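Local coordinates for centrosomal protein of 104 kDa (Homo sapiens, PDB 5LPI) that is required for ciliogenesis and for structural integrity at the ciliary tip, and is represented here by its array of zinc fingers, at residues D5-Y8 with L9-L12; R41-H44 with C45-V48; L54-H57 with L58-C62. All blocks are in the same frame, centred on the assembly; numbering follows the deposited sequence.

Interaction 1 (D5-Y8 with L9-L12); sequences DEHY and LDNL
His-7 and Asp-10 join their side chains at the surface of the N-terminal lead-in to the zinc finger array. The chain folds here through two successive type I beta turns, Asp-5 to Tyr-8 and His-7 to Asp-10. The first is closed by a bond from Tyr-8 N to Asp-5 O. The second is closed only weakly, from Asp-10 N to His-7 O at 3.4 Å.

The side chains add a second link to this weak turn. His-7 ND1 donates to Asp-10 OD2 over 3.2 Å, with an N-H...O angle of 156°. The oxygen lies at the ring edge, in the plane of the imidazole. On the acceptor side the fit is less regular: OD2 is met on its anti side and out of the carboxylate plane, and the ring and carboxylate planes are 57° apart. Both side chains have the gamma carbon beside the backbone N, which brings the two polar ends together over the turn.

The closer apolar packing is made by Tyr-8 and Leu-9. Leu-9 CD2 rests 3.8 Å from Tyr-8 CD2. Arg-19 makes a cation-pi contact with Tyr-8 and also bonds to Tyr-8 O. Leu-12, only partly exposed, is looser, with its CD2 4.2 Å from Tyr-8 O.

His-7, Tyr-8, Leu-9 and Asp-10 are all exposed, so even the close contacts face solvent. A carboxylate as acceptor would probably favour a protonated imidazole, but solvent is likely to weaken that effect. The pair therefore reads as a local tie across a surface turn.

Interaction 2 (R41-H44 with C45-V48); sequences RCDH and CKQV. With ZN (zinc ion), chain F.
Cys-45 and Cys-42 bind one zinc ion from the two sides of a zinc knuckle, the CxxC turn between strands 39-41 and 48-50. His-57 and Cys-62 complete this site of three cysteines and one histidine.

Cys-45 comes first along 45-48. Its SG binds zinc at 2.4 Å and packs against Cys-42 CB. The sulfur sits between the backbone N and the carbonyl carbon (chi1 74°), which turns it back to the metal. Cys-42 SG binds zinc at 2.3 Å. It also receives weak N-H...S bonds from His-44 N and Cys-45 N. Such bonds would probably draw some negative charge from the thiolate.

Lys-46 follows with a positive phi, where the chain reverses. Its N donates to Cys-42 O at 2.8 Å. The side chain bends at chi2 (-57°) and runs back alongside Asp-43. There NZ grips two oxygens of one residue: Asp-43 O at 3.0 Å and, in a salt bridge, Asp-43 OD1 at 3.1 Å. The ammonium meets OD1 on the anti side, 34° out of the carboxylate plane.

Gln-47 acts through its backbone. Its N donates to Cys-45 SG at 3.4 Å, and its O accepts from Cys-42 N.

Val-48 starts the return strand. It forms an antiparallel non-hydrogen-bonded pair with Arg-41, and their side chains share a face of the sheet. Trp-33 of helix 27-35 touches Val-48, makes a cation-pi contact with Arg-41 and takes a hydrogen bond from Arg-41 NE. Within the pair, Val-48 CG2 lies 4.2 Å from Arg-41 CG.

Interaction 3 (L54-H57 with L58-C62); sequences LTEH and LLTEC. With ZN (zinc ion), chain F.
His-57 and Cys-62 are the helix-side ligands of a zinc finger with three cysteines and one histidine, His-57 midway along the short helix 54-60 and Cys-62 just beyond its end. Cys-42 and Cys-45 supply the other two sulfurs.

His-57 is the centre of the contact. Its NE2 binds zinc at 2.1 Å. CG stands anti to the backbone N (chi1 165°), a setting that places NE2 at the metal. Cys-62 reaches the same zinc through SG at 2.3 Å, and its backbone N lies over one face of the ring, offset toward the rim. Two donors share His-57 O: Glu-61 N at 2.9 Å and Cys-62 N at 2.8 Å, from opposite faces of the carbonyl plane. This pair of hydrogen bonds to one oxygen fixes Cys-62 close to the helix end. At the ring edge Glu-61 OE1 stays 3.7 Å from His-57 ND1, a buried nitrogen with no partner in the model.

Leu-58 is the second large contributor. Its N donates to Leu-54 O in a straight helical bond, with an N-H...O angle of 167°. CG meets Leu-54 CD1 at 4.0 Å, while CD2 reaches His-57 CD2. The side chain also touches Cys-42, Phe-68 and Ala-77. An alanine here is likely to open a gap between the helix, the knuckle and strand 77-79, leaving the His-57 ring less firmly backed.

Thr-55 is third. It lies side by side with Leu-59, and its CG2 packs 3.8 Å from Leu-59 CD1.

How the interactions relate
The three contacts follow one another along the chain, interaction 1 first and interaction 3 last. Interactions 2 and 3 are two halves of one zinc finger, with centres about 11 Å apart. The 41-48 turn and helix 54-60 meet at the shared zinc ion and also pack directly, with His-44 CD2 3.7 Å from Leu-58 CD2. The short sheet of strands 39-41 and 48-50 leads into the helix. Interaction 1 stands apart from this finger, its centre about 28 Å from that of interaction 2 and 30 Å from that of interaction 3, in the loop before helix 27-35. It lies beside another zinc site of the array, the Leu-12 side chain about 8 Å from that zinc ion.

Interaction 1 (D5-Y8 with L9-L12)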
loop_
_atom_site.group_PDB
_atom_site.type_symbol
_atom_site.label_atom_id
_atom_site.label_comp_id
_atom_site.label_asym_id
_atom_site.label_seq_id
_atom_site.Cartn_x
_atom_site.Cartn_y
_atom_site.Cartn_z
ATOM N N ASP A 5 -12.554 -22.972 12.023
ATOM C CA ASP A 5 -11.554 -23.385 12.996
ATOM C C ASP A 5 -11.382 -22.323 14.077
ATOM O O ASP A 5 -11.280 -21.126 13.790
ATOM C CB ASP A 5 -10.216 -23.657 12.310
ATOM C CG ASP A 5 -9.125 -24.009 13.299
ATOM O OD1 ASP A 5 -9.390 -24.824 14.209
ATOM O OD2 ASP A 5 -8.005 -23.474 13.171
ATOM N N GLU A 6 -11.367 -22.780 15.332
ATOM C CA GLU A 6 -11.213 -21.871 16.462
ATOM C C GLU A 6 -9.946 -21.033 16.338
ATOM O O GLU A 6 -9.924 -19.872 16.760
ATOM C CB GLU A 6 -11.212 -22.682 17.762
ATOM C CG GLU A 6 -11.172 -21.855 19.044
ATOM C CD GLU A 6 -11.353 -22.703 20.296
ATOM O OE1 GLU A 6 -12.418 -23.346 20.441
ATOM O OE2 GLU A 6 -10.424 -22.736 21.129
ATOM N N HIS A 7 -8.895 -21.587 15.740
ATOM C CA HIS A 7 -7.615 -20.907 15.589
ATOM C C HIS A 7 -7.320 -20.557 14.131
ATOM O O HIS A 7 -6.169 -20.594 13.691
ATOM C CB HIS A 7 -6.495 -21.760 16.173
ATOM C CG HIS A 7 -6.749 -22.194 17.584
ATOM N ND1 HIS A 7 -6.426 -21.410 18.671
ATOM C CD2 HIS A 7 -7.318 -23.317 18.084
ATOM C CE1 HIS A 7 -6.774 -22.037 19.781
ATOM N NE2 HIS A 7 -7.318 -23.196 19.452
ATOM N N TYR A 8 -8.357 -20.206 13.362
ATOM C CA TYR A 8 -8.146 -19.865 11.957
ATOM C C TYR A 8 -7.424 -18.526 11.810
ATOM O O TYR A 8 -6.604 -18.355 10.899
ATOM C CB TYR A 8 -9.482 -19.847 11.213
ATOM C CG TYR A 8 -9.401 -19.336 9.786
ATOM C CD1 TYR A 8 -9.130 -20.200 8.731
ATOM C CD2 TYR A 8 -9.612 -17.992 9.494
ATOM C CE1 TYR A 8 -9.054 -19.737 7.426
ATOM C CE2 TYR A 8 -9.531 -17.517 8.192
ATOM C CZ TYR A 8 -9.254 -18.394 7.162
ATOM O OH TYR A 8 -9.175 -17.927 5.871
ATOM N N LEU A 9 -7.711 -17.570 12.694
ATOM C CA LEU A 9 -7.075 -16.258 12.654
ATOM C C LEU A 9 -5.690 -16.243 13.297
ATOM O O LEU A 9 -5.124 -15.160 13.474
ATOM C CB LEU A 9 -7.968 -15.219 13.340
ATOM C CG LEU A 9 -9.383 -15.068 12.777
ATOM C CD1 LEU A 9 -10.178 -14.048 13.577
ATOM C CD2 LEU A 9 -9.338 -14.685 11.305
ATOM N N ASP A 10 -5.133 -17.404 13.631
ATOM C CA ASP A 10 -3.854 -17.505 14.317
ATOM C C ASP A 10 -2.764 -17.997 13.370
ATOM O O ASP A 10 -3.028 -18.741 12.417
ATOM C CB ASP A 10 -3.959 -18.443 15.527
ATOM C CG ASP A 10 -4.902 -17.913 16.595
ATOM O OD1 ASP A 10 -5.401 -16.776 16.445
ATOM O OD2 ASP A 10 -5.146 -18.632 17.587
ATOM N N ASN A 11 -1.528 -17.566 13.652
ATOM C CA ASN A 11 -0.360 -17.862 12.817
ATOM C C ASN A 11 -0.556 -17.388 11.377
ATOM O O ASN A 11 0.037 -17.938 10.445
ATOM C CB ASN A 11 -0.013 -19.353 12.848
ATOM C CG ASN A 11 0.372 -19.829 14.233
ATOM O OD1 ASN A 11 0.984 -19.092 15.007
ATOM N ND2 ASN A 11 0.009 -21.065 14.557
ATOM N N LEU A 12 -1.367 -16.346 11.187
ATOM C CA LEU A 12 -1.709 -15.867 9.855
ATOM C C LEU A 12 -1.422 -14.376 9.732
ATOM O O LEU A 12 -1.844 -13.586 10.581
ATOM C CB LEU A 12 -3.183 -16.134 9.542
ATOM C CG LEU A 12 -3.761 -15.365 8.352
ATOM C CD1 LEU A 12 -3.404 -16.044 7.035
ATOM C CD2 LEU A 12 -5.280 -15.216 8.512
#

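Interaction 2 (R41-H44 with C45-V48)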
loop_
_atom_site.group_PDB
_atom_site.type_symbol
_atom_site.label_atom_id
_atom_site.label_comp_id
_atom_site.label_asym_id
_atom_site.label_seq_id
_atom_site.Cartn_x
_atom_site.Cartn_y
_atom_site.Cartn_z
ATOM N N ARG A 41 7.206 0.555 5.009
ATOM C CA ARG A 41 7.464 1.540 6.052
ATOM C C ARG A 41 7.314 2.931 5.466
ATOM O O ARG A 41 8.019 3.276 4.516
ATOM C CB ARG A 41 8.876 1.414 6.621
ATOM C CG ARG A 41 9.070 0.405 7.687
ATOM C CD ARG A 41 10.544 0.415 8.111
ATOM N NE ARG A 41 11.009 -0.942 8.311
ATOM C CZ ARG A 41 12.281 -1.295 8.392
ATOM N NH1 ARG A 41 13.237 -0.377 8.294
ATOM N NH2 ARG A 41 12.582 -2.563 8.568
ATOM N N CYS A 42 6.465 3.756 6.066
ATOM C CA CYS A 42 6.384 5.144 5.611
ATOM C C CYS A 42 7.702 5.859 5.880
ATOM O O CYS A 42 8.150 5.931 7.031
ATOM C CB CYS A 42 5.240 5.872 6.308
ATOM S SG CYS A 42 5.130 7.580 5.771
ATOM N N ASP A 43 8.333 6.397 4.834
ATOM C CA ASP A 43 9.617 7.060 5.061
ATOM C C ASP A 43 9.455 8.348 5.871
ATOM O O ASP A 43 10.414 8.799 6.502
ATOM C CB ASP A 43 10.308 7.363 3.727
ATOM C CG ASP A 43 11.790 7.724 3.890
ATOM O OD1 ASP A 43 12.410 7.357 4.916
ATOM O OD2 ASP A 43 12.339 8.376 2.973
ATOM N N HIS A 44 8.252 8.918 5.904
ATOM C CA HIS A 44 8.060 10.213 6.540
ATOM C C HIS A 44 7.818 10.098 8.043
ATOM O O HIS A 44 8.345 10.909 8.809
ATOM C CB HIS A 44 6.919 10.935 5.823
ATOM C CG HIS A 44 7.103 10.963 4.337
ATOM N ND1 HIS A 44 8.044 11.762 3.727
ATOM C CD2 HIS A 44 6.551 10.211 3.354
ATOM C CE1 HIS A 44 8.019 11.548 2.421
ATOM N NE2 HIS A 44 7.133 10.599 2.172
ATOM N N CYS A 45 7.074 9.074 8.485
ATOM C CA CYS A 45 6.742 8.901 9.887
ATOM C C CYS A 45 7.307 7.628 10.495
ATOM O O CYS A 45 7.214 7.451 11.720
ATOM C CB CYS A 45 5.215 8.913 10.070
ATOM S SG CYS A 45 4.411 7.408 9.502
ATOM N N LYS A 46 7.882 6.742 9.683
ATOM C CA LYS A 46 8.508 5.469 10.059
ATOM C C LYS A 46 7.516 4.421 10.557
ATOM O O LYS A 46 7.938 3.403 11.131
ATOM C CB LYS A 46 9.634 5.648 11.093
ATOM C CG LYS A 46 10.573 6.825 10.798
ATOM C CD LYS A 46 11.229 6.763 9.426
ATOM C CE LYS A 46 12.157 7.971 9.216
ATOM N NZ LYS A 46 12.868 7.895 7.909
ATOM N N GLN A 47 6.217 4.618 10.344
ATOM C CA GLN A 47 5.224 3.604 10.663
ATOM C C GLN A 47 5.081 2.629 9.497
ATOM O O GLN A 47 5.310 2.994 8.345
ATOM C CB GLN A 47 3.864 4.239 10.936
ATOM C CG GLN A 47 3.860 5.180 12.116
ATOM C CD GLN A 47 3.728 4.440 13.419
ATOM O OE1 GLN A 47 4.681 4.350 14.183
ATOM N NE2 GLN A 47 2.541 3.894 13.679
ATOM N N VAL A 48 4.676 1.393 9.808
ATOM C CA VAL A 48 4.314 0.419 8.774
ATOM C C VAL A 48 2.894 0.707 8.307
ATOM O O VAL A 48 1.983 0.879 9.125
ATOM C CB VAL A 48 4.434 -1.023 9.298
ATOM C CG1 VAL A 48 4.100 -2.030 8.168
ATOM C CG2 VAL A 48 5.836 -1.286 9.809
HETATM ZN ZN ZN F . 3.587 8.213 7.396
#

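Interaction 3 (L54-H57 with L58-C62)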
loop_
_atom_site.group_PDB
_atom_site.type_symbol
_atom_site.label_atom_id
_atom_site.label_comp_id
_atom_site.label_asym_id
_atom_site.label_seq_id
_atom_site.Cartn_x
_atom_site.Cartn_y
_atom_site.Cartn_z
ATOM N N LEU A 54 -1.617 3.528 1.225
ATOM C CA LEU A 54 -0.518 4.459 1.481
ATOM C C LEU A 54 -0.916 5.893 1.164
ATOM O O LEU A 54 -0.614 6.810 1.936
ATOM C CB LEU A 54 0.722 4.055 0.677
ATOM C CG LEU A 54 1.919 4.997 0.738
ATOM C CD1 LEU A 54 2.468 5.164 2.158
ATOM C CD2 LEU A 54 3.026 4.540 -0.207
ATOM N N THR A 55 -1.584 6.119 0.033
ATOM C CA THR A 55 -2.006 7.481 -0.277
ATOM C C THR A 55 -2.941 8.019 0.803
ATOM O O THR A 55 -2.751 9.137 1.305
ATOM C CB THR A 55 -2.667 7.522 -1.656
ATOM O OG1 THR A 55 -1.704 7.106 -2.635
ATOM C CG2 THR A 55 -3.141 8.941 -1.983
ATOM N N GLU A 56 -3.936 7.221 1.197
ATOM C CA GLU A 56 -4.846 7.644 2.254
ATOM C C GLU A 56 -4.100 7.892 3.562
ATOM O O GLU A 56 -4.430 8.827 4.302
ATOM C CB GLU A 56 -5.944 6.602 2.454
ATOM C CG GLU A 56 -6.884 6.937 3.606
ATOM C CD GLU A 56 -8.048 5.971 3.725
ATOM O OE1 GLU A 56 -8.714 5.712 2.701
ATOM O OE2 GLU A 56 -8.297 5.471 4.841
ATOM N N HIS A 57 -3.080 7.073 3.852
ATOM C CA HIS A 57 -2.235 7.305 5.026
ATOM C C HIS A 57 -1.557 8.663 4.951
ATOM O O HIS A 57 -1.638 9.472 5.884
ATOM C CB HIS A 57 -1.168 6.205 5.151
ATOM C CG HIS A 57 -0.053 6.558 6.101
ATOM N ND1 HIS A 57 -0.151 6.383 7.467
ATOM C CD2 HIS A 57 1.165 7.110 5.882
ATOM C CE1 HIS A 57 0.964 6.796 8.044
ATOM N NE2 HIS A 57 1.782 7.242 7.105
ATOM N N LEU A 58 -0.868 8.924 3.839
ATOM C CA LEU A 58 -0.104 10.155 3.703
ATOM C C LEU A 58 -0.999 11.383 3.810
ATOM O O LEU A 58 -0.583 12.414 4.346
ATOM C CB LEU A 58 0.651 10.159 2.367
ATOM C CG LEU A 58 1.771 9.116 2.225
ATOM C CD1 LEU A 58 2.210 9.044 0.753
ATOM C CD2 LEU A 58 2.973 9.440 3.151
ATOM N N LEU A 59 -2.231 11.291 3.312
ATOM C CA LEU A 59 -3.091 12.469 3.270
ATOM C C LEU A 59 -3.889 12.687 4.550
ATOM O O LEU A 59 -4.193 13.838 4.887
ATOM C CB LEU A 59 -4.057 12.368 2.085
ATOM C CG LEU A 59 -3.420 12.411 0.695
ATOM C CD1 LEU A 59 -4.457 12.124 -0.379
ATOM C CD2 LEU A 59 -2.769 13.765 0.466
ATOM N N THR A 60 -4.266 11.620 5.267
ATOM C CA THR A 60 -5.189 11.766 6.382
ATOM C C THR A 60 -4.695 11.195 7.711
ATOM O O THR A 60 -5.379 11.371 8.724
ATOM C CB THR A 60 -6.548 11.123 6.045
ATOM O OG1 THR A 60 -6.424 9.698 6.068
ATOM C CG2 THR A 60 -7.023 11.549 4.667
ATOM N N GLU A 61 -3.553 10.535 7.748
ATOM C CA GLU A 61 -3.195 9.836 8.977
ATOM C C GLU A 61 -1.763 10.083 9.427
ATOM O O GLU A 61 -1.521 10.221 10.633
ATOM C CB GLU A 61 -3.431 8.341 8.767
ATOM C CG GLU A 61 -3.107 7.468 9.947
ATOM C CD GLU A 61 -3.404 6.013 9.662
ATOM O OE1 GLU A 61 -3.667 5.679 8.488
ATOM O OE2 GLU A 61 -3.380 5.203 10.610
ATOM N N CYS A 62 -0.817 10.130 8.488
ATOM C CA CYS A 62 0.602 10.277 8.777
ATOM C C CYS A 62 0.872 11.452 9.711
ATOM O O CYS A 62 0.226 12.498 9.615
ATOM C CB CYS A 62 1.348 10.481 7.453
ATOM S SG CYS A 62 3.138 10.494 7.523
HETATM ZN ZN ZN F . 3.587 8.213 7.396
HETATM O O HOH W 1 -8.351 8.300 6.795
#